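Local coordinates for cytochrome P450 (Novosphingobium aromaticivorans, PDB 3OFT), which is a haem protein of the cytochrome P450 family, a mainly helical single chain that carries protoporphyrin IX with iron in its interior, at residues A28-L33 and Y305-L310; P37-S42 and W49-G54; A241-V246 and M353-F358; A370-K375 and P391-A396. All blocks are in the same frame, centred on the assembly; numbering follows the deposited sequence.

Contact 1: residues A28-L33 and Y305-L310; sequences AAWKTL and YLPSVL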
loop_
_atom_site.group_PDB
_atom_site.type_symbol
_atom_site.label_atom_id
_atom_site.label_comp_id
_atom_site.label_asym_id
_atom_site.label_seq_id
_atom_site.Cartn_x
_atom_site.Cartn_y
_atom_site.Cartn_z
ATOM N N ALA A 28 9.452 14.799 0.949
ATOM C CA ALA A 28 9.786 16.164 0.572
ATOM C C ALA A 28 9.399 16.418 -0.919
ATOM O O ALA A 28 8.906 17.502 -1.260
ATOM C CB ALA A 28 11.280 16.409 0.791
ATOM N N ALA A 29 9.646 15.443 -1.794
ATOM C CA ALA A 29 9.332 15.603 -3.245
ATOM C C ALA A 29 7.852 15.940 -3.517
ATOM O O ALA A 29 7.546 16.813 -4.329
ATOM C CB ALA A 29 9.777 14.380 -4.052
ATOM N N TRP A 30 6.944 15.231 -2.851
ATOM C CA TRP A 30 5.511 15.487 -2.941
ATOM C C TRP A 30 5.092 16.770 -2.249
ATOM O O TRP A 30 4.257 17.524 -2.763
ATOM C CB TRP A 30 4.765 14.293 -2.341
ATOM C CG TRP A 30 4.544 13.262 -3.383
ATOM C CD1 TRP A 30 5.274 12.103 -3.606
ATOM C CD2 TRP A 30 3.562 13.331 -4.407
ATOM N NE1 TRP A 30 4.760 11.445 -4.718
ATOM C CE2 TRP A 30 3.708 12.174 -5.219
ATOM C CE3 TRP A 30 2.553 14.263 -4.718
ATOM C CZ2 TRP A 30 2.850 11.907 -6.316
ATOM C CZ3 TRP A 30 1.726 14.009 -5.819
ATOM C CH2 TRP A 30 1.874 12.842 -6.593
ATOM N N LYS A 31 5.687 17.031 -1.090
ATOM C CA LYS A 31 5.339 18.232 -0.333
ATOM C C LYS A 31 5.669 19.565 -1.018
ATOM O O LYS A 31 5.122 20.596 -0.618
ATOM C CB LYS A 31 5.936 18.195 1.091
ATOM C CG LYS A 31 5.115 17.277 2.014
ATOM C CD LYS A 31 5.647 17.242 3.446
ATOM C CE LYS A 31 5.341 18.542 4.189
ATOM N NZ LYS A 31 5.093 18.311 5.669
ATOM N N THR A 32 6.519 19.545 -2.041
ATOM C CA THR A 32 6.751 20.744 -2.862
ATOM C C THR A 32 5.426 21.304 -3.391
ATOM O O THR A 32 5.288 22.534 -3.568
ATOM C CB THR A 32 7.651 20.483 -4.065
ATOM O OG1 THR A 32 7.036 19.497 -4.918
ATOM C CG2 THR A 32 9.002 19.985 -3.615
ATOM N N LEU A 33 4.445 20.421 -3.608
ATOM C CA LEU A 33 3.156 20.849 -4.144
ATOM C C LEU A 33 2.306 21.661 -3.165
ATOM O O LEU A 33 1.373 22.327 -3.577
ATOM C CB LEU A 33 2.325 19.652 -4.675
ATOM C CG LEU A 33 2.807 18.941 -5.945
ATOM C CD1 LEU A 33 1.817 17.802 -6.284
ATOM C CD2 LEU A 33 2.890 19.931 -7.113
ATOM N N TYR A 305 -5.487 12.475 -9.746
ATOM C CA TYR A 305 -4.511 11.679 -8.980
ATOM C C TYR A 305 -4.501 12.199 -7.543
ATOM O O TYR A 305 -4.437 13.428 -7.319
ATOM C CB TYR A 305 -3.124 11.831 -9.595
ATOM C CG TYR A 305 -2.124 10.767 -9.197
ATOM C CD1 TYR A 305 -1.063 11.077 -8.356
ATOM C CD2 TYR A 305 -2.270 9.445 -9.640
ATOM C CE1 TYR A 305 -0.126 10.104 -8.006
ATOM C CE2 TYR A 305 -1.348 8.464 -9.280
ATOM C CZ TYR A 305 -0.289 8.812 -8.463
ATOM O OH TYR A 305 0.644 7.863 -8.118
ATOM N N LEU A 306 -4.557 11.274 -6.587
ATOM C CA LEU A 306 -4.745 11.594 -5.175
ATOM C C LEU A 306 -3.627 10.991 -4.329
ATOM O O LEU A 306 -3.645 9.792 -4.068
ATOM C CB LEU A 306 -6.086 11.026 -4.687
ATOM C CG LEU A 306 -7.325 11.394 -5.483
ATOM C CD1 LEU A 306 -8.533 10.708 -4.880
ATOM C CD2 LEU A 306 -7.543 12.930 -5.505
ATOM N N PRO A 307 -2.680 11.825 -3.860
ATOM C CA PRO A 307 -1.605 11.346 -3.029
ATOM C C PRO A 307 -1.950 11.420 -1.552
ATOM O O PRO A 307 -2.155 12.497 -1.020
ATOM C CB PRO A 307 -0.456 12.279 -3.370
ATOM C CG PRO A 307 -1.126 13.581 -3.714
ATOM C CD PRO A 307 -2.466 13.219 -4.301
ATOM N N SER A 308 -1.965 10.279 -0.878
ATOM C CA SER A 308 -2.279 10.285 0.564
ATOM C C SER A 308 -1.305 11.136 1.398
ATOM O O SER A 308 -1.739 11.729 2.387
ATOM C CB SER A 308 -2.368 8.867 1.138
ATOM O OG SER A 308 -1.115 8.213 0.997
ATOM N N VAL A 309 -0.041 11.231 0.979
ATOM C CA VAL A 309 0.973 12.017 1.703
ATOM C C VAL A 309 0.534 13.490 1.853
ATOM O O VAL A 309 0.817 14.100 2.870
ATOM C CB VAL A 309 2.399 11.908 1.054
ATOM C CG1 VAL A 309 2.407 12.553 -0.340
ATOM C CG2 VAL A 309 3.513 12.537 1.979
ATOM N N LEU A 310 -0.216 14.034 0.886
ATOM C CA LEU A 310 -0.585 15.438 0.922
ATOM C C LEU A 310 -1.844 15.691 1.764
ATOM O O LEU A 310 -2.245 16.825 1.969
ATOM C CB LEU A 310 -0.740 15.932 -0.530
ATOM C CG LEU A 310 0.452 16.669 -1.135
ATOM C CD1 LEU A 310 1.851 16.645 -0.373
ATOM C CD2 LEU A 310 0.530 16.767 -2.635
#
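Trp30, on helix 26-31, is the first residue of 28-33 to reach across, and its indole carries most of the contact. Its CB rests on Val309 CG1 at 3.5 Å. Further out, Pro307 lies over one face of the six-membered ring, its CB 3.9 Å from the centroid and 19° off the normal; a compact, rigid proline ring suits this CH-pi place over an aromatic face. The far corner of the indole, Trp30 CH2, runs into the edge of the ring of Tyr305, whose OH bonds to Asn383, at CE1, 3.7 Å away, the two side chains crossing at about a right angle. Leu310 CD2 comes up to the rim of the indole, near its plane, 3.8 Å from Trp30 CE3. Leu310 reaches there with a twisted chain (chi1 -98°, chi2 12°), far from staggered. Lys31 adds its aliphatic part against Leu310 CD1, while its NZ turns away to Glu322 and to the carbonyl of Leu313. Leu33 then closes the row, its CB 4.0 Å from Leu310 CD2. No hydrogen bond links the segments: a short N-terminal helix packs by apolar contact on the mixed sheet of the P450 fold and on the turn of helix that follows strand 303-307.

Contact 2: residues P37-S42 and W49-G54; sequences PGLVWS and WIAARG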
loop_
_atom_site.group_PDB
_atom_site.type_symbol
_atom_site.label_atom_id
_atom_site.label_comp_id
_atom_site.label_asym_id
_atom_site.label_seq_id
_atom_site.Cartn_x
_atom_site.Cartn_y
_atom_site.Cartn_z
ATOM N N PRO A 37 -1.201 25.906 -5.862
ATOM C CA PRO A 37 -2.644 25.699 -5.812
ATOM C C PRO A 37 -3.017 24.283 -5.278
ATOM O O PRO A 37 -2.240 23.337 -5.440
ATOM C CB PRO A 37 -3.071 25.869 -7.276
ATOM C CG PRO A 37 -1.954 26.669 -7.930
ATOM C CD PRO A 37 -0.719 26.243 -7.215
ATOM N N GLY A 38 -4.169 24.171 -4.632
ATOM C CA GLY A 38 -4.607 22.919 -4.012
ATOM C C GLY A 38 -5.110 21.875 -4.990
ATOM O O GLY A 38 -5.410 20.746 -4.592
ATOM N N LEU A 39 -5.231 22.260 -6.262
ATOM C CA LEU A 39 -5.630 21.337 -7.349
ATOM C C LEU A 39 -4.961 21.837 -8.609
ATOM O O LEU A 39 -5.227 22.979 -9.028
ATOM C CB LEU A 39 -7.161 21.288 -7.495
ATOM C CG LEU A 39 -7.870 20.264 -8.377
ATOM C CD1 LEU A 39 -7.368 18.834 -8.157
ATOM C CD2 LEU A 39 -9.396 20.320 -8.105
ATOM N N VAL A 40 -4.030 21.045 -9.147
ATOM C CA VAL A 40 -3.182 21.446 -10.293
ATOM C C VAL A 40 -3.417 20.483 -11.461
ATOM O O VAL A 40 -3.899 19.351 -11.260
ATOM C CB VAL A 40 -1.647 21.544 -9.924
ATOM C CG1 VAL A 40 -1.393 22.704 -8.969
ATOM C CG2 VAL A 40 -1.088 20.245 -9.318
ATOM N N TRP A 41 -3.130 20.930 -12.680
ATOM C CA TRP A 41 -3.261 20.081 -13.864
ATOM C C TRP A 41 -1.874 19.815 -14.351
ATOM O O TRP A 41 -1.193 20.752 -14.736
ATOM C CB TRP A 41 -4.011 20.813 -14.979
ATOM C CG TRP A 41 -4.044 20.055 -16.288
ATOM C CD1 TRP A 41 -3.205 20.215 -17.359
ATOM C CD2 TRP A 41 -4.977 19.034 -16.650
ATOM N NE1 TRP A 41 -3.565 19.339 -18.381
ATOM C CE2 TRP A 41 -4.655 18.615 -17.968
ATOM C CE3 TRP A 41 -6.079 18.452 -16.001
ATOM C CZ2 TRP A 41 -5.381 17.634 -18.639
ATOM C CZ3 TRP A 41 -6.807 17.472 -16.678
ATOM C CH2 TRP A 41 -6.454 17.084 -17.989
ATOM N N SER A 42 -1.433 18.551 -14.350
ATOM C CA SER A 42 -0.103 18.244 -14.862
ATOM C C SER A 42 -0.241 17.920 -16.332
ATOM O O SER A 42 -1.168 17.224 -16.730
ATOM C CB SER A 42 0.556 17.064 -14.132
ATOM O OG SER A 42 1.756 16.687 -14.787
ATOM N N TRP A 49 -5.411 15.875 -13.439
ATOM C CA TRP A 49 -5.376 16.647 -12.222
ATOM C C TRP A 49 -4.558 15.963 -11.144
ATOM O O TRP A 49 -4.436 14.728 -11.114
ATOM C CB TRP A 49 -6.783 16.899 -11.664
ATOM C CG TRP A 49 -7.744 17.671 -12.572
ATOM C CD1 TRP A 49 -8.712 17.137 -13.393
ATOM C CD2 TRP A 49 -7.839 19.094 -12.708
ATOM N NE1 TRP A 49 -9.390 18.160 -14.032
ATOM C CE2 TRP A 49 -8.864 19.361 -13.638
ATOM C CE3 TRP A 49 -7.137 20.172 -12.147
ATOM C CZ2 TRP A 49 -9.250 20.673 -13.978
ATOM C CZ3 TRP A 49 -7.499 21.482 -12.511
ATOM C CH2 TRP A 49 -8.542 21.712 -13.430
ATOM N N ILE A 50 -4.005 16.773 -10.253
ATOM C CA ILE A 50 -3.375 16.260 -9.034
ATOM C C ILE A 50 -3.948 17.037 -7.837
ATOM O O ILE A 50 -3.911 18.298 -7.812
ATOM C CB ILE A 50 -1.825 16.400 -9.009
ATOM C CG1 ILE A 50 -1.143 15.655 -10.161
ATOM C CG2 ILE A 50 -1.300 15.938 -7.640
ATOM C CD1 ILE A 50 0.377 16.021 -10.406
ATOM N N ALA A 51 -4.479 16.320 -6.847
ATOM C CA ALA A 51 -4.967 16.996 -5.644
ATOM C C ALA A 51 -3.732 17.333 -4.800
ATOM O O ALA A 51 -2.927 16.457 -4.543
ATOM C CB ALA A 51 -5.925 16.124 -4.893
ATOM N N ALA A 52 -3.585 18.601 -4.394
ATOM C CA ALA A 52 -2.320 19.104 -3.879
ATOM C C ALA A 52 -2.466 19.842 -2.552
ATOM O O ALA A 52 -1.602 20.623 -2.171
ATOM C CB ALA A 52 -1.631 19.989 -4.937
ATOM N N ARG A 53 -3.568 19.601 -1.868
ATOM C CA ARG A 53 -3.761 20.135 -0.509
ATOM C C ARG A 53 -4.626 19.157 0.226
ATOM O O ARG A 53 -5.523 18.519 -0.368
ATOM C CB ARG A 53 -4.467 21.495 -0.557
ATOM C CG ARG A 53 -4.495 22.257 0.796
ATOM C CD ARG A 53 -5.834 23.005 0.902
ATOM N NE ARG A 53 -5.893 23.934 -0.187
ATOM C CZ ARG A 53 -6.965 24.322 -0.857
ATOM N NH1 ARG A 53 -8.189 23.896 -0.587
ATOM N NH2 ARG A 53 -6.770 25.169 -1.825
ATOM N N GLY A 54 -4.389 19.056 1.535
ATOM C CA GLY A 54 -5.033 18.035 2.344
ATOM C C GLY A 54 -6.529 17.937 2.205
ATOM O O GLY A 54 -7.055 16.848 2.052
#
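Trp41 drives the edge of its six-membered ring, through CE3 and CZ3, onto a face of the Trp49 indole. The pair is edge-to-face (T-shaped), with 4.9 Å between the centroid of the Trp41 six-membered ring and that of the Trp49 five-membered ring, and the planes stand at 82°. The two tryptophans face each other as a non-hydrogen-bonded pair, and different first torsions contribute to the perpendicular meeting: CG is anti to the backbone N in Trp41, chi1 173°, but beside it in Trp49, chi1 -60°. Leu39 projects from the same face of the sheet, with CG 3.8 Å from Trp49 CE3, and branched leucine fills the angle between the indole and Ala51. The indole N-H of Trp49 also has a partner, as NE1 bonds to Asp302.

On the other face Val40 CG2 packs 3.9 Å from Ile50 CB, beta-branched residues well suited to an extended strand. Between the faces runs the backbone ladder: Val40 N gives to Ile50 O at 3.1 Å, and Ile50 N returns to Val40 O at 2.8 Å, both within the acceptor's carbonyl plane. The third bond, Ala52 N to Gly38 O at 2.8 Å, reaches its oxygen from well above that plane, between residues outside the regular strands. Here Gly38, lacking a side chain, lets the Arg53 guanidinium pass, with NH2 3.8 Å from Gly38 CA; Asp294 and Asp55 hold its charge. Arg53 occupies the N-cap position of helix 54-62. Strands 39-42 and 48-51 thus form an N-terminal antiparallel beta hairpin within the mixed sheet of the P450 fold.

Contact 3: residues A241-V246 and M353-F358; sequences AMIGMV and MEVIVF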
loop_
_atom_site.group_PDB
_atom_site.type_symbol
_atom_site.label_atom_id
_atom_site.label_comp_id
_atom_site.label_asym_id
_atom_site.label_seq_id
_atom_site.Cartn_x
_atom_site.Cartn_y
_atom_site.Cartn_z
ATOM N N ALA A 241 6.635 -1.464 1.304
ATOM C CA ALA A 241 6.982 -0.046 1.401
ATOM C C ALA A 241 6.882 0.427 2.845
ATOM O O ALA A 241 7.786 1.092 3.346
ATOM C CB ALA A 241 6.079 0.810 0.521
ATOM N N MET A 242 5.805 0.046 3.510
ATOM C CA MET A 242 5.567 0.493 4.883
ATOM C C MET A 242 6.625 -0.091 5.837
ATOM O O MET A 242 7.139 0.632 6.705
ATOM C CB MET A 242 4.149 0.125 5.347
ATOM C CG MET A 242 3.786 0.712 6.778
ATOM S SD MET A 242 3.998 2.500 6.982
ATOM C CE MET A 242 2.570 3.080 6.012
ATOM N N ILE A 243 6.927 -1.381 5.675
ATOM C CA ILE A 243 7.915 -2.040 6.542
ATOM C C ILE A 243 9.269 -1.374 6.347
ATOM O O ILE A 243 9.985 -1.129 7.327
ATOM C CB ILE A 243 7.995 -3.600 6.323
ATOM C CG1 ILE A 243 6.720 -4.318 6.814
ATOM C CG2 ILE A 243 9.251 -4.257 6.967
ATOM C CD1 ILE A 243 6.293 -4.018 8.211
ATOM N N GLY A 244 9.615 -1.090 5.086
ATOM C CA GLY A 244 10.876 -0.350 4.805
ATOM C C GLY A 244 10.923 1.024 5.478
ATOM O O GLY A 244 11.964 1.402 6.051
ATOM N N MET A 245 9.802 1.760 5.445
ATOM C CA MET A 245 9.762 3.099 6.023
ATOM C C MET A 245 9.886 3.021 7.557
ATOM O O MET A 245 10.537 3.869 8.196
ATOM C CB MET A 245 8.437 3.780 5.678
ATOM C CG MET A 245 8.340 4.312 4.248
ATOM S SD MET A 245 9.752 5.298 3.712
ATOM C CE MET A 245 10.180 6.302 5.102
ATOM N N VAL A 246 9.225 2.013 8.127
ATOM C CA VAL A 246 9.318 1.756 9.583
ATOM C C VAL A 246 10.757 1.430 10.001
ATOM O O VAL A 246 11.276 1.963 11.016
ATOM C CB VAL A 246 8.342 0.665 10.010
ATOM C CG1 VAL A 246 8.678 0.251 11.474
ATOM C CG2 VAL A 246 6.875 1.233 9.914
ATOM N N MET A 353 -1.428 -5.174 12.020
ATOM C CA MET A 353 -0.883 -6.363 12.680
ATOM C C MET A 353 0.496 -6.741 12.134
ATOM O O MET A 353 1.392 -7.112 12.897
ATOM C CB MET A 353 -1.869 -7.555 12.578
ATOM C CG MET A 353 -1.449 -8.873 13.323
ATOM S SD MET A 353 -0.365 -9.908 12.294
ATOM C CE MET A 353 -1.617 -10.845 11.386
ATOM N N GLU A 354 0.666 -6.694 10.824
ATOM C CA GLU A 354 1.980 -6.983 10.238
ATOM C C GLU A 354 3.052 -5.988 10.723
ATOM O O GLU A 354 4.185 -6.396 11.030
ATOM C CB GLU A 354 1.903 -6.928 8.723
ATOM C CG GLU A 354 1.033 -8.044 8.132
ATOM C CD GLU A 354 0.853 -7.885 6.598
ATOM O OE1 GLU A 354 1.291 -8.735 5.841
ATOM O OE2 GLU A 354 0.267 -6.885 6.139
ATOM N N VAL A 355 2.704 -4.704 10.785
ATOM C CA VAL A 355 3.678 -3.690 11.252
ATOM C C VAL A 355 4.006 -3.926 12.739
ATOM O O VAL A 355 5.190 -3.867 13.141
ATOM C CB VAL A 355 3.190 -2.243 11.026
ATOM C CG1 VAL A 355 4.120 -1.201 11.781
ATOM C CG2 VAL A 355 3.134 -1.949 9.512
ATOM N N ILE A 356 2.975 -4.163 13.541
ATOM C CA ILE A 356 3.191 -4.503 14.989
ATOM C C ILE A 356 4.068 -5.751 15.164
ATOM O O ILE A 356 5.011 -5.774 15.951
ATOM C CB ILE A 356 1.832 -4.692 15.714
ATOM C CG1 ILE A 356 1.153 -3.319 15.878
ATOM C CG2 ILE A 356 2.018 -5.460 17.057
ATOM C CD1 ILE A 356 -0.371 -3.382 16.285
ATOM N N VAL A 357 3.787 -6.794 14.410
ATOM C CA VAL A 357 4.567 -8.015 14.547
ATOM C C VAL A 357 6.038 -7.818 14.105
ATOM O O VAL A 357 6.992 -8.378 14.706
ATOM C CB VAL A 357 3.757 -9.113 13.808
ATOM C CG1 VAL A 357 4.488 -9.826 12.670
ATOM C CG2 VAL A 357 2.968 -9.942 14.816
ATOM N N PHE A 358 6.206 -7.007 13.061
ATOM C CA PHE A 358 7.533 -6.605 12.615
ATOM C C PHE A 358 8.310 -5.879 13.710
ATOM O O PHE A 358 9.464 -6.228 14.010
ATOM C CB PHE A 358 7.468 -5.738 11.340
ATOM C CG PHE A 358 8.778 -5.103 11.031
ATOM C CD1 PHE A 358 9.850 -5.891 10.617
ATOM C CD2 PHE A 358 8.983 -3.749 11.248
ATOM C CE1 PHE A 358 11.077 -5.350 10.419
ATOM C CE2 PHE A 358 10.225 -3.188 11.047
ATOM C CZ PHE A 358 11.278 -3.987 10.627
#
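Ile243 leaves helix 221-252 alongside helix 348-365 rather than straight at it, and from CB its two branches divide the work. The methyl CG2, anti to the backbone N, sits squarely over the middle of the Phe358 ring, 4.0 Å from the centroid and only 7° off the ring normal, a nearly ideal CH-pi contact. The other branch runs through CG1 and bends at chi2, -52°, which swings CD1 across to the partner helix. There CD1 touches Phe358 CB at 3.8 Å and Val355 CG2 at 4.0 Å, wedged between two residues one turn apart. Isoleucine suits this place because a short arm can lie over the ring while a longer one spans the gap between helices.

One turn on, Val246 takes the edge of the same ring: its CG1 lies close to the ring plane, 3.8 Å from Phe358 CE2. Its second methyl, CG2, meets Val355 CG1 at 4.1 Å. Phe358 CG is anti to its backbone N, which carries the flat ring toward helix 221-252; the ring also meets Phe140 of helix 136-141 and Trp362 one turn on in its own helix. At the other end, Met242 CG rests 3.9 Å from Val355 CG2, and the methionine chain, bent at chi2 and chi3, extends to touch the haem, as Glu354 does from the partner helix. With no hydrogen bond between them, the helical segments run at 36° to each other, their axes 10.5 Å apart. This is the packing of the long central helix of a P450 against the helix that follows the haem-binding loop, the helical core beside the cofactor.

Contact 4: residues A370-K375 and P391-A396; sequences ALAPDK and PLVWRA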
loop_
_atom_site.group_PDB
_atom_site.type_symbol
_atom_site.label_atom_id
_atom_site.label_comp_id
_atom_site.label_asym_id
_atom_site.label_seq_id
_atom_site.Cartn_x
_atom_site.Cartn_y
_atom_site.Cartn_z
ATOM N N ALA A 370 21.806 0.651 12.784
ATOM C CA ALA A 370 21.993 1.987 12.227
ATOM C C ALA A 370 22.147 1.917 10.726
ATOM O O ALA A 370 22.354 0.831 10.158
ATOM C CB ALA A 370 23.275 2.654 12.837
ATOM N N LEU A 371 22.104 3.082 10.073
ATOM C CA LEU A 371 22.433 3.091 8.655
ATOM C C LEU A 371 23.939 2.797 8.464
ATOM O O LEU A 371 24.756 3.134 9.326
ATOM C CB LEU A 371 22.077 4.434 8.035
ATOM C CG LEU A 371 20.585 4.788 7.974
ATOM C CD1 LEU A 371 20.512 6.222 7.491
ATOM C CD2 LEU A 371 19.775 3.876 7.060
ATOM N N ALA A 372 24.286 2.170 7.349
ATOM C CA ALA A 372 25.698 1.959 6.986
ATOM C C ALA A 372 26.419 3.291 6.804
ATOM O O ALA A 372 25.814 4.265 6.341
ATOM C CB ALA A 372 25.813 1.137 5.724
ATOM N N PRO A 373 27.714 3.340 7.149
ATOM C CA PRO A 373 28.380 4.645 7.030
ATOM C C PRO A 373 28.607 5.157 5.598
ATOM O O PRO A 373 28.601 6.366 5.401
ATOM C CB PRO A 373 29.731 4.419 7.722
ATOM C CG PRO A 373 30.016 2.963 7.514
ATOM C CD PRO A 373 28.640 2.280 7.600
ATOM N N ASP A 374 28.810 4.275 4.617
ATOM C CA ASP A 374 29.185 4.760 3.258
ATOM C C ASP A 374 28.212 4.415 2.115
ATOM O O ASP A 374 28.576 4.512 0.936
ATOM C CB ASP A 374 30.603 4.297 2.879
ATOM C CG ASP A 374 30.668 2.810 2.517
ATOM O OD1 ASP A 374 30.840 2.470 1.308
ATOM O OD2 ASP A 374 30.521 1.976 3.445
ATOM N N LYS A 375 26.987 4.015 2.450
ATOM C CA LYS A 375 25.997 3.708 1.427
ATOM C C LYS A 375 24.777 4.586 1.649
ATOM O O LYS A 375 24.468 4.939 2.782
ATOM C CB LYS A 375 25.629 2.227 1.445
ATOM C CG LYS A 375 26.809 1.278 1.348
ATOM C CD LYS A 375 26.338 -0.100 0.932
ATOM C CE LYS A 375 27.372 -1.155 1.296
ATOM N NZ LYS A 375 26.973 -1.907 2.515
ATOM N N PRO A 391 20.540 0.319 3.544
ATOM C CA PRO A 391 21.653 -0.468 4.059
ATOM C C PRO A 391 21.805 -0.276 5.571
ATOM O O PRO A 391 22.103 0.844 6.036
ATOM C CB PRO A 391 22.859 0.125 3.313
ATOM C CG PRO A 391 22.498 1.583 3.120
ATOM C CD PRO A 391 20.978 1.587 2.903
ATOM N N LEU A 392 21.604 -1.364 6.321
ATOM C CA LEU A 392 21.688 -1.367 7.779
ATOM C C LEU A 392 22.935 -2.098 8.236
ATOM O O LEU A 392 23.424 -2.960 7.520
ATOM C CB LEU A 392 20.464 -2.083 8.363
ATOM C CG LEU A 392 19.114 -1.449 7.944
ATOM C CD1 LEU A 392 17.966 -2.201 8.606
ATOM C CD2 LEU A 392 19.082 0.030 8.311
ATOM N N VAL A 393 23.408 -1.768 9.440
ATOM C CA VAL A 393 24.541 -2.410 10.081
ATOM C C VAL A 393 24.232 -2.543 11.577
ATOM O O VAL A 393 23.436 -1.758 12.140
ATOM C CB VAL A 393 25.880 -1.622 9.860
ATOM C CG1 VAL A 393 26.248 -1.565 8.393
ATOM C CG2 VAL A 393 25.813 -0.170 10.450
ATOM N N TRP A 394 24.806 -3.572 12.190
ATOM C CA TRP A 394 24.674 -3.835 13.608
ATOM C C TRP A 394 25.802 -4.762 14.059
ATOM O O TRP A 394 26.481 -5.392 13.237
ATOM C CB TRP A 394 23.284 -4.418 13.950
ATOM C CG TRP A 394 23.024 -5.721 13.288
ATOM C CD1 TRP A 394 23.319 -6.959 13.780
ATOM C CD2 TRP A 394 22.429 -5.925 11.992
ATOM N NE1 TRP A 394 22.949 -7.937 12.855
ATOM C CE2 TRP A 394 22.406 -7.324 11.757
ATOM C CE3 TRP A 394 21.935 -5.058 10.994
ATOM C CZ2 TRP A 394 21.895 -7.887 10.584
ATOM C CZ3 TRP A 394 21.426 -5.626 9.810
ATOM C CH2 TRP A 394 21.405 -7.032 9.621
ATOM N N ARG A 395 26.015 -4.838 15.371
ATOM C CA ARG A 395 27.049 -5.718 15.904
ATOM C C ARG A 395 26.387 -7.061 16.121
ATOM O O ARG A 395 25.480 -7.174 16.928
ATOM C CB ARG A 395 27.547 -5.188 17.243
ATOM C CG ARG A 395 28.335 -3.918 17.167
ATOM C CD ARG A 395 28.864 -3.605 18.577
ATOM N NE ARG A 395 29.470 -2.280 18.672
ATOM C CZ ARG A 395 30.776 -2.053 18.598
ATOM N NH1 ARG A 395 31.617 -3.073 18.420
ATOM N NH2 ARG A 395 31.239 -0.810 18.695
ATOM N N ALA A 396 26.824 -8.084 15.412
ATOM C CA ALA A 396 26.149 -9.396 15.526
ATOM C C ALA A 396 26.697 -10.226 16.698
ATOM O O ALA A 396 27.498 -9.704 17.513
ATOM C CB ALA A 396 26.228 -10.177 14.199
#
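Val393 sets its two methyls to different tasks. With chi1 at -63°, CG1 lies anti to the carbonyl carbon and packs 3.8 Å from Ala372 CB. CG2 sits between the backbone N and the carbonyl carbon, leaning over the opposite strand 3.6 Å from Leu371 O. The small Ala370 and Ala372 leave room for this branched neighbour.

Leu371 and Leu392 form a non-hydrogen-bonded pair whose side chains set off in diverging directions, yet their tips come together. Both have CG beside the backbone N and an extended second torsion, so that CD2 meets CD2 at 4.1 Å; Ala251 of helix 221-252 lies against both leucines. Pro391 offers CB to Ala372 CB at 3.9 Å and CG to Lys375 CB at 3.6 Å. On the lysine the packing is done by CB; the chain beyond stays extended until it bends at chi4, 103°.

Three backbone bonds join the segments. Ala370 N gives to Val393 O at 3.0 Å and Val393 N to Ala370 O at 2.9 Å, each nearly along the C=O axis. Ala372 N reaches Pro391 O at 2.9 Å from above the carbonyl plane, where segment 370-375 is leaving the sheet. Proline lacks an N-H but still supplies this acceptor. The pairing belongs to the antiparallel sheet that the C-terminal strand of this P450 forms with strands 369-371, 378-380 and 133-135.

From the N terminus, helix 26-31 opens contact 1, and the chain goes straight on into the hairpin of contact 2, which closes after a turn of about five residues. Contact 2 is therefore nested in the long loop that contact 1 closes only at 305-310; the two touch, since strands 303-307 and 48-51 are neighbours in the mixed sheet. Inside that loop helix 221-252 opens contact 3, which closes later, on helix 348-365, so contacts 1 and 3 cross, interlocking the sheet region with the helical core. Contact 4 follows in series, tying strand 369-371 to the C-terminal strand, its nearest atoms about 7 Å from contact 3 and about 28 Å from contact 2.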